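Local coordinates for protein delta-1-pyrroline-5-carboxylate dehydrogenase, mitochondrial (Mus musculus, PDB 4E3X) that oxidises glutamate gamma-semialdehyde, formed from proline or ornithine by way of pyrroline-5-carboxylate, to glutamate in mitochondria, using NAD+ as the electron acceptor, at residues Y80-A92 and L144-I156. Numbering follows the deposited sequence.
Sequences YQLSPFNHAHKVA and LAKTMVGQGKTVI
Ser83 OG donates to Val149 O over 2.8 Å, lying in the plane of that carbonyl and on a lone pair (C=O...donor angle 145°). The hydroxyl is carried there by a chi1 of -177°, which sets OG opposite the backbone N. One carbonyl further on, Gln81 NE2 reaches Gly150 O at 3.2 Å, but the N-H...O angle of 139° and a donor standing above the carbonyl plane mark a less directed bond. A beta carbon at Gly150 would come within 2.7 Å of Gln81 NE2 as it stands, which is consistent with a glycine at this position. Pro84 lies against the same helix end, its CD 3.3 Å from Gly150 O, while the edge of the Phe85 ring turns CE2 toward Met148 O at 3.4 Å, in the ring plane. Val91 CG1 meets Val149 CG1 at 3.7 Å and also covers the centre of one face of the His89 imidazole.

The contact joins the hairpin of strands 78-83 and 89-95, part of a four-stranded mixed sheet, to the C-terminal end of helix 140-151, where Gly152 leaves helical geometry with positive phi. Within the hairpin Gln81 O takes Val91 N at 2.8 Å and, weakly, Ala92 N, the pattern of a classic beta bulge. A water accepts from Gln81 NE2 and donates to Lys146 O and Gln151 OE1, while Leu240 N holds Gln81 OE1. A leucine in place of Gln81 has no amide, so Leu240 N would probably lose its acceptor and the water, short of one of its three ties, would be less firmly placed. Farther out, Gln60 O pairs with His89 NE2. The Gln151 side chain, whose NE2 bonds to Phe210 O, lies about 6 Å from that of Asn211, by similarity the transition-state stabiliser.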
loop_
_atom_site.group_PDB
_atom_site.type_symbol
_atom_site.label_atom_id
_atom_site.label_comp_id
_atom_site.label_asym_id
_atom_site.label_seq_id
_atom_site.Cartn_x
_atom_site.Cartn_y
_atom_site.Cartn_z
ATOM N N TYR B 80 25.652 -24.943 -6.744
ATOM C CA TYR B 80 26.623 -24.197 -7.535
ATOM C C TYR B 80 25.942 -23.235 -8.482
ATOM O O TYR B 80 24.900 -23.548 -9.055
ATOM C CB TYR B 80 27.511 -25.130 -8.355
ATOM C CG TYR B 80 28.402 -25.992 -7.511
ATOM C CD1 TYR B 80 28.011 -27.268 -7.145
ATOM C CD2 TYR B 80 29.631 -25.525 -7.060
ATOM C CE1 TYR B 80 28.825 -28.069 -6.359
ATOM C CE2 TYR B 80 30.457 -26.319 -6.285
ATOM C CZ TYR B 80 30.048 -27.583 -5.931
ATOM O OH TYR B 80 30.869 -28.365 -5.149
ATOM N N GLN B 81 26.549 -22.063 -8.635
ATOM C CA GLN B 81 26.175 -21.108 -9.666
ATOM C C GLN B 81 27.160 -21.282 -10.819
ATOM O O GLN B 81 28.379 -21.326 -10.598
ATOM C CB GLN B 81 26.249 -19.682 -9.125
ATOM C CG GLN B 81 25.840 -18.632 -10.133
ATOM C CD GLN B 81 26.152 -17.231 -9.659
ATOM O OE1 GLN B 81 26.692 -17.041 -8.560
ATOM N NE2 GLN B 81 25.838 -16.238 -10.485
ATOM N N LEU B 82 26.630 -21.405 -12.032
ATOM C CA LEU B 82 27.448 -21.626 -13.224
ATOM C C LEU B 82 27.525 -20.360 -14.075
ATOM O O LEU B 82 26.589 -19.566 -14.098
ATOM C CB LEU B 82 26.849 -22.757 -14.062
ATOM C CG LEU B 82 26.476 -24.039 -13.313
ATOM C CD1 LEU B 82 25.904 -25.060 -14.292
ATOM C CD2 LEU B 82 27.677 -24.608 -12.544
ATOM N N SER B 83 28.631 -20.169 -14.785
ATOM C CA SER B 83 28.725 -19.066 -15.729
ATOM C C SER B 83 27.883 -19.409 -16.959
ATOM O O SER B 83 28.126 -20.424 -17.601
ATOM C CB SER B 83 30.183 -18.841 -16.129
ATOM O OG SER B 83 30.305 -17.718 -16.988
ATOM N N PRO B 84 26.889 -18.572 -17.294
ATOM C CA PRO B 84 25.952 -18.971 -18.354
ATOM C C PRO B 84 26.604 -19.255 -19.713
ATOM O O PRO B 84 26.115 -20.116 -20.457
ATOM C CB PRO B 84 25.014 -17.765 -18.454
ATOM C CG PRO B 84 24.999 -17.225 -17.068
ATOM C CD PRO B 84 26.415 -17.384 -16.563
ATOM N N PHE B 85 27.680 -18.543 -20.036
ATOM C CA PHE B 85 28.342 -18.696 -21.334
ATOM C C PHE B 85 29.485 -19.716 -21.311
ATOM O O PHE B 85 30.119 -19.979 -22.333
ATOM C CB PHE B 85 28.837 -17.336 -21.840
ATOM C CG PHE B 85 29.719 -16.605 -20.860
ATOM C CD1 PHE B 85 31.091 -16.826 -20.834
ATOM C CD2 PHE B 85 29.177 -15.699 -19.957
ATOM C CE1 PHE B 85 31.906 -16.156 -19.926
ATOM C CE2 PHE B 85 29.979 -15.030 -19.048
ATOM C CZ PHE B 85 31.348 -15.252 -19.035
ATOM N N ASN B 86 29.734 -20.290 -20.141
ATOM C CA ASN B 86 30.754 -21.321 -19.974
ATOM C C ASN B 86 30.385 -22.110 -18.738
ATOM O O ASN B 86 30.965 -21.906 -17.669
ATOM C CB ASN B 86 32.145 -20.709 -19.812
ATOM C CG ASN B 86 33.237 -21.763 -19.670
ATOM O OD1 ASN B 86 33.030 -22.934 -19.982
ATOM N ND2 ASN B 86 34.403 -21.348 -19.188
ATOM N N HIS B 87 29.397 -22.987 -18.876
ATOM C CA HIS B 87 28.772 -23.580 -17.699
ATOM C C HIS B 87 29.650 -24.608 -16.991
ATOM O O HIS B 87 29.301 -25.074 -15.911
ATOM C CB HIS B 87 27.362 -24.118 -17.990
ATOM C CG HIS B 87 27.248 -24.884 -19.269
ATOM N ND1 HIS B 87 28.029 -25.983 -19.555
ATOM C CD2 HIS B 87 26.429 -24.717 -20.335
ATOM C CE1 HIS B 87 27.701 -26.454 -20.745
ATOM N NE2 HIS B 87 26.735 -25.703 -21.240
ATOM N N ALA B 88 30.797 -24.938 -17.584
ATOM C CA ALA B 88 31.802 -25.732 -16.885
ATOM C C ALA B 88 32.446 -24.931 -15.748
ATOM O O ALA B 88 33.045 -25.510 -14.839
ATOM C CB ALA B 88 32.864 -26.228 -17.857
ATOM N N HIS B 89 32.328 -23.605 -15.810
ATOM C CA HIS B 89 32.855 -22.726 -14.769
ATOM C C HIS B 89 31.833 -22.579 -13.642
ATOM O O HIS B 89 30.795 -21.947 -13.807
ATOM C CB HIS B 89 33.216 -21.350 -15.359
ATOM C CG HIS B 89 33.832 -20.395 -14.377
ATOM N ND1 HIS B 89 34.009 -19.057 -14.666
ATOM C CD2 HIS B 89 34.323 -20.577 -13.125
ATOM C CE1 HIS B 89 34.574 -18.456 -13.632
ATOM N NE2 HIS B 89 34.768 -19.355 -12.682
ATOM N N LYS B 90 32.131 -23.175 -12.496
ATOM C CA LYS B 90 31.329 -22.963 -11.304
ATOM C C LYS B 90 31.832 -21.689 -10.648
ATOM O O LYS B 90 32.921 -21.674 -10.077
ATOM C CB LYS B 90 31.475 -24.148 -10.354
ATOM C CG LYS B 90 30.893 -25.436 -10.907
ATOM C CD LYS B 90 31.297 -26.633 -10.062
ATOM C CE LYS B 90 30.565 -27.889 -10.491
ATOM N NZ LYS B 90 30.925 -28.293 -11.875
ATOM N N VAL B 91 31.058 -20.613 -10.747
ATOM C CA VAL B 91 31.526 -19.325 -10.245
ATOM C C VAL B 91 31.352 -19.189 -8.739
ATOM O O VAL B 91 32.053 -18.413 -8.086
ATOM C CB VAL B 91 30.875 -18.131 -10.988
ATOM C CG1 VAL B 91 30.999 -18.318 -12.497
ATOM C CG2 VAL B 91 29.414 -17.953 -10.576
ATOM N N ALA B 92 30.421 -19.956 -8.185
ATOM C CA ALA B 92 30.199 -19.938 -6.748
ATOM C C ALA B 92 29.701 -21.290 -6.274
ATOM O O ALA B 92 28.985 -21.992 -7.005
ATOM C CB ALA B 92 29.213 -18.831 -6.349
ATOM N N LEU B 144 30.498 -5.257 -11.382
ATOM C CA LEU B 144 30.273 -5.434 -12.812
ATOM C C LEU B 144 30.754 -6.812 -13.269
ATOM O O LEU B 144 30.026 -7.539 -13.945
ATOM C CB LEU B 144 30.973 -4.331 -13.609
ATOM C CG LEU B 144 30.145 -3.088 -13.944
ATOM C CD1 LEU B 144 29.449 -2.502 -12.738
ATOM C CD2 LEU B 144 31.043 -2.053 -14.601
ATOM N N ALA B 145 31.987 -7.158 -12.910
ATOM C CA ALA B 145 32.587 -8.404 -13.365
ATOM C C ALA B 145 31.798 -9.605 -12.862
ATOM O O ALA B 145 31.596 -10.579 -13.600
ATOM C CB ALA B 145 34.044 -8.491 -12.917
ATOM N N LYS B 146 31.339 -9.531 -11.614
ATOM C CA LYS B 146 30.601 -10.643 -11.032
ATOM C C LYS B 146 29.235 -10.811 -11.695
ATOM O O LYS B 146 28.739 -11.924 -11.822
ATOM C CB LYS B 146 30.470 -10.465 -9.519
ATOM C CG LYS B 146 31.801 -10.668 -8.815
ATOM C CD LYS B 146 31.732 -10.466 -7.309
ATOM C CE LYS B 146 33.070 -10.803 -6.682
ATOM N NZ LYS B 146 33.077 -10.584 -5.208
ATOM N N THR B 147 28.641 -9.703 -12.120
ATOM C CA THR B 147 27.374 -9.743 -12.832
ATOM C C THR B 147 27.582 -10.270 -14.264
ATOM O O THR B 147 26.778 -11.049 -14.786
ATOM C CB THR B 147 26.717 -8.346 -12.822
ATOM O OG1 THR B 147 26.487 -7.940 -11.462
ATOM C CG2 THR B 147 25.393 -8.348 -13.562
ATOM N N MET B 148 28.677 -9.867 -14.901
ATOM C CA MET B 148 29.001 -10.395 -16.229
ATOM C C MET B 148 29.246 -11.894 -16.199
ATOM O O MET B 148 28.655 -12.653 -16.970
ATOM C CB MET B 148 30.237 -9.694 -16.794
ATOM C CG MET B 148 30.022 -8.221 -17.118
ATOM S SD MET B 148 31.497 -7.416 -17.772
ATOM C CE MET B 148 31.718 -8.333 -19.292
ATOM N N VAL B 149 30.135 -12.323 -15.314
ATOM C CA VAL B 149 30.552 -13.718 -15.305
ATOM C C VAL B 149 29.483 -14.638 -14.728
ATOM O O VAL B 149 29.291 -15.752 -15.213
ATOM C CB VAL B 149 31.903 -13.884 -14.576
ATOM C CG1 VAL B 149 32.245 -15.350 -14.365
ATOM C CG2 VAL B 149 33.002 -13.180 -15.351
ATOM N N GLY B 150 28.773 -14.161 -13.711
ATOM C CA GLY B 150 27.785 -14.991 -13.051
ATOM C C GLY B 150 26.407 -14.965 -13.689
ATOM O O GLY B 150 25.689 -15.960 -13.633
ATOM N N GLN B 151 26.031 -13.840 -14.292
ATOM C CA GLN B 151 24.704 -13.706 -14.895
ATOM C C GLN B 151 24.743 -13.595 -16.423
ATOM O O GLN B 151 23.698 -13.584 -17.066
ATOM C CB GLN B 151 23.933 -12.532 -14.282
ATOM C CG GLN B 151 23.472 -12.771 -12.856
ATOM C CD GLN B 151 23.665 -11.546 -11.989
ATOM O OE1 GLN B 151 24.711 -11.373 -11.369
ATOM N NE2 GLN B 151 22.666 -10.676 -11.957
ATOM N N GLY B 152 25.943 -13.530 -16.999
ATOM C CA GLY B 152 26.092 -13.526 -18.448
ATOM C C GLY B 152 25.862 -12.182 -19.116
ATOM O O GLY B 152 25.611 -12.130 -20.319
ATOM N N LYS B 153 25.922 -11.102 -18.345
ATOM C CA LYS B 153 25.736 -9.761 -18.899
ATOM C C LYS B 153 26.942 -9.240 -19.671
ATOM O O LYS B 153 28.086 -9.553 -19.345
ATOM C CB LYS B 153 25.377 -8.768 -17.787
ATOM C CG LYS B 153 24.064 -9.097 -17.085
ATOM C CD LYS B 153 23.347 -7.872 -16.543
ATOM C CE LYS B 153 21.958 -8.272 -16.083
ATOM N NZ LYS B 153 21.141 -7.122 -15.608
ATOM N N THR B 154 26.676 -8.428 -20.690
ATOM C CA THR B 154 27.736 -7.676 -21.341
ATOM C C THR B 154 28.171 -6.518 -20.444
ATOM O O THR B 154 27.500 -6.187 -19.460
ATOM C CB THR B 154 27.261 -7.083 -22.667
ATOM O OG1 THR B 154 26.102 -6.280 -22.415
ATOM C CG2 THR B 154 26.925 -8.191 -23.667
ATOM N N VAL B 155 29.293 -5.900 -20.795
ATOM C CA VAL B 155 29.793 -4.738 -20.066
ATOM C C VAL B 155 28.706 -3.693 -19.814
ATOM O O VAL B 155 28.476 -3.291 -18.675
ATOM C CB VAL B 155 30.939 -4.046 -20.826
ATOM C CG1 VAL B 155 31.351 -2.775 -20.105
ATOM C CG2 VAL B 155 32.124 -4.981 -20.991
ATOM N N ILE B 156 28.023 -3.257 -20.866
ATOM C CA ILE B 156 27.060 -2.182 -20.692
ATOM C C ILE B 156 25.832 -2.625 -19.906
ATOM O O ILE B 156 25.303 -1.850 -19.117
ATOM C CB ILE B 156 26.651 -1.533 -22.036
ATOM C CG1 ILE B 156 25.758 -0.307 -21.805
ATOM C CG2 ILE B 156 25.945 -2.533 -22.944
ATOM C CD1 ILE B 156 26.362 0.732 -20.874
HETATM O O HOH W 1 26.509 -13.134 -10.318
HETATM O O HOH W 2 24.069 -18.326 -13.069
#